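Local coordinates for protein PaxB (PDB 6EK4) that probably acts as one component of a two-component alpha-helical pore-forming toxin of the YaxAB type, at residues A[81-86]-A[109-114]. Residues are numbered along the deposited sequence; the frame is centred on the assembly and turned at random.
Sequences FLTLTE and SEHIRN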
loop_
_atom_site.group_PDB
_atom_site.type_symbol
_atom_site.label_atom_id
_atom_site.label_comp_id
_atom_site.label_asym_id
_atom_site.label_seq_id
_atom_site.Cartn_x
_atom_site.Cartn_y
_atom_site.Cartn_z
ATOM N N PHE A 81 -28.286 -30.176 33.304
ATOM C CA PHE A 81 -28.914 -30.137 31.976
ATOM C C PHE A 81 -29.861 -31.314 31.735
ATOM O O PHE A 81 -30.962 -31.131 31.211
ATOM C CB PHE A 81 -27.858 -30.086 30.866
ATOM C CG PHE A 81 -27.387 -28.697 30.544
ATOM C CD1 PHE A 81 -28.184 -27.841 29.797
ATOM C CD2 PHE A 81 -26.151 -28.242 30.986
ATOM C CE1 PHE A 81 -27.760 -26.558 29.495
ATOM C CE2 PHE A 81 -25.722 -26.960 30.687
ATOM C CZ PHE A 81 -26.527 -26.117 29.941
ATOM N N LEU A 82 -29.433 -32.512 32.123
ATOM C CA LEU A 82 -30.227 -33.724 31.912
ATOM C C LEU A 82 -31.256 -33.908 33.029
ATOM O O LEU A 82 -32.418 -34.218 32.761
ATOM C CB LEU A 82 -29.317 -34.957 31.822
ATOM C CG LEU A 82 -29.749 -36.076 30.865
ATOM C CD1 LEU A 82 -28.769 -37.238 30.945
ATOM C CD2 LEU A 82 -31.167 -36.557 31.137
ATOM N N THR A 83 -30.830 -33.713 34.275
ATOM C CA THR A 83 -31.692 -33.973 35.432
ATOM C C THR A 83 -32.837 -32.966 35.600
ATOM O O THR A 83 -33.838 -33.284 36.242
ATOM C CB THR A 83 -30.880 -34.045 36.741
ATOM O OG1 THR A 83 -30.041 -32.891 36.852
ATOM C CG2 THR A 83 -30.017 -35.298 36.767
ATOM N N LEU A 84 -32.698 -31.766 35.037
ATOM C CA LEU A 84 -33.789 -30.782 35.064
ATOM C C LEU A 84 -34.940 -31.202 34.151
ATOM O O LEU A 84 -36.107 -31.004 34.495
ATOM C CB LEU A 84 -33.298 -29.380 34.681
ATOM C CG LEU A 84 -32.587 -28.575 35.775
ATOM C CD1 LEU A 84 -31.951 -27.324 35.184
ATOM C CD2 LEU A 84 -33.542 -28.208 36.901
ATOM N N THR A 85 -34.614 -31.772 32.990
ATOM C CA THR A 85 -35.626 -32.365 32.111
ATOM C C THR A 85 -36.299 -33.560 32.789
ATOM O O THR A 85 -37.511 -33.741 32.673
ATOM C CB THR A 85 -35.037 -32.819 30.751
ATOM O OG1 THR A 85 -33.633 -33.067 30.885
ATOM C CG2 THR A 85 -35.253 -31.762 29.670
ATOM N N GLU A 86 -35.510 -34.364 33.499
ATOM C CA GLU A 86 -36.035 -35.510 34.244
ATOM C C GLU A 86 -36.889 -35.078 35.441
ATOM O O GLU A 86 -37.847 -35.767 35.799
ATOM C CB GLU A 86 -34.894 -36.421 34.708
ATOM C CG GLU A 86 -34.182 -37.135 33.566
ATOM C CD GLU A 86 -33.029 -38.010 34.028
ATOM O OE1 GLU A 86 -32.543 -37.828 35.166
ATOM O OE2 GLU A 86 -32.600 -38.884 33.244
ATOM N N SER A 109 -34.404 -25.815 42.103
ATOM C CA SER A 109 -33.949 -24.486 42.519
ATOM C C SER A 109 -32.447 -24.475 42.799
ATOM O O SER A 109 -31.781 -23.463 42.587
ATOM C CB SER A 109 -34.711 -24.014 43.759
ATOM O OG SER A 109 -36.063 -23.732 43.443
ATOM N N GLU A 110 -31.924 -25.602 43.278
ATOM C CA GLU A 110 -30.487 -25.763 43.497
ATOM C C GLU A 110 -29.752 -25.834 42.158
ATOM O O GLU A 110 -28.723 -25.184 41.971
ATOM C CB GLU A 110 -30.210 -27.036 44.306
ATOM C CG GLU A 110 -28.822 -27.095 44.929
ATOM C CD GLU A 110 -28.742 -26.395 46.274
ATOM O OE1 GLU A 110 -27.866 -25.520 46.440
ATOM O OE2 GLU A 110 -29.554 -26.718 47.170
ATOM N N HIS A 111 -30.292 -26.630 41.238
ATOM C CA HIS A 111 -29.733 -26.781 39.893
ATOM C C HIS A 111 -29.734 -25.460 39.122
ATOM O O HIS A 111 -28.750 -25.122 38.464
ATOM C CB HIS A 111 -30.526 -27.828 39.105
ATOM C CG HIS A 111 -30.184 -29.245 39.453
ATOM N ND1 HIS A 111 -29.716 -29.622 40.693
ATOM C CD2 HIS A 111 -30.268 -30.381 38.723
ATOM C CE1 HIS A 111 -29.511 -30.928 40.707
ATOM N NE2 HIS A 111 -29.840 -31.412 39.523
ATOM N N ILE A 112 -30.843 -24.728 39.206
ATOM C CA ILE A 112 -30.986 -23.440 38.522
ATOM C C ILE A 112 -30.002 -22.393 39.054
ATOM O O ILE A 112 -29.484 -21.582 38.284
ATOM C CB ILE A 112 -32.444 -22.920 38.607
ATOM C CG1 ILE A 112 -33.315 -23.678 37.601
ATOM C CG2 ILE A 112 -32.528 -21.422 38.333
ATOM C CD1 ILE A 112 -34.798 -23.415 37.737
ATOM N N ARG A 113 -29.742 -22.417 40.359
ATOM C CA ARG A 113 -28.805 -21.471 40.972
ATOM C C ARG A 113 -27.373 -21.720 40.483
ATOM O O ARG A 113 -26.602 -20.777 40.305
ATOM C CB ARG A 113 -28.869 -21.555 42.502
ATOM C CG ARG A 113 -28.619 -20.230 43.211
ATOM C CD ARG A 113 -28.855 -20.342 44.710
ATOM N NE ARG A 113 -30.195 -20.840 45.023
ATOM C CZ ARG A 113 -30.621 -21.158 46.245
ATOM N NH1 ARG A 113 -29.826 -21.025 47.304
ATOM N NH2 ARG A 113 -31.861 -21.609 46.411
ATOM N N ASN A 114 -27.034 -22.990 40.267
ATOM C CA ASN A 114 -25.743 -23.368 39.686
ATOM C C ASN A 114 -25.674 -23.057 38.192
ATOM O O ASN A 114 -24.613 -22.703 37.676
ATOM C CB ASN A 114 -25.470 -24.859 39.904
ATOM C CG ASN A 114 -25.342 -25.225 41.372
ATOM O OD1 ASN A 114 -24.860 -24.433 42.183
ATOM N ND2 ASN A 114 -25.771 -26.433 41.717
#
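A helix-helix packing contact near one end of the elongated, mostly helical PaxB chain brings H111 of helix 101-141 against T83 and L84 of the short helix 80-90. The backbones are closest at L84 and H111, whose CA atoms lie 7.5 Å apart, and the two segments bury just 182 Å² between them. L84 supplies the apolar part: its CD2 sits 3.8 Å from H111 CB and its CG 4.0 Å from the same atom, the two side chains lying alongside and pointing opposite ways. Helices 80-90 and 101-141 follow one another in the sequence across a short connection, and their segments run roughly antiparallel, consistent with a local hairpin in the long helical bundle of an alpha-helical pore-forming toxin. With CG of H111 anti to its carbonyl carbon (chi1 -79°), the imidazole reaches over to T83, presenting its edge rather than a face. T83 CB lies in the ring plane, and T83 OG1 lies near that plane at the CD2-NE2 edge, 3.1 Å from both H111 CD2 and H111 NE2. This hydroxyl is hydrogen-bonded to the carbonyl oxygen of D79, one turn back in the chain. Beyond H111, L84 also touches Q326 of helix 326-348, and F81 touches T330 of that helix.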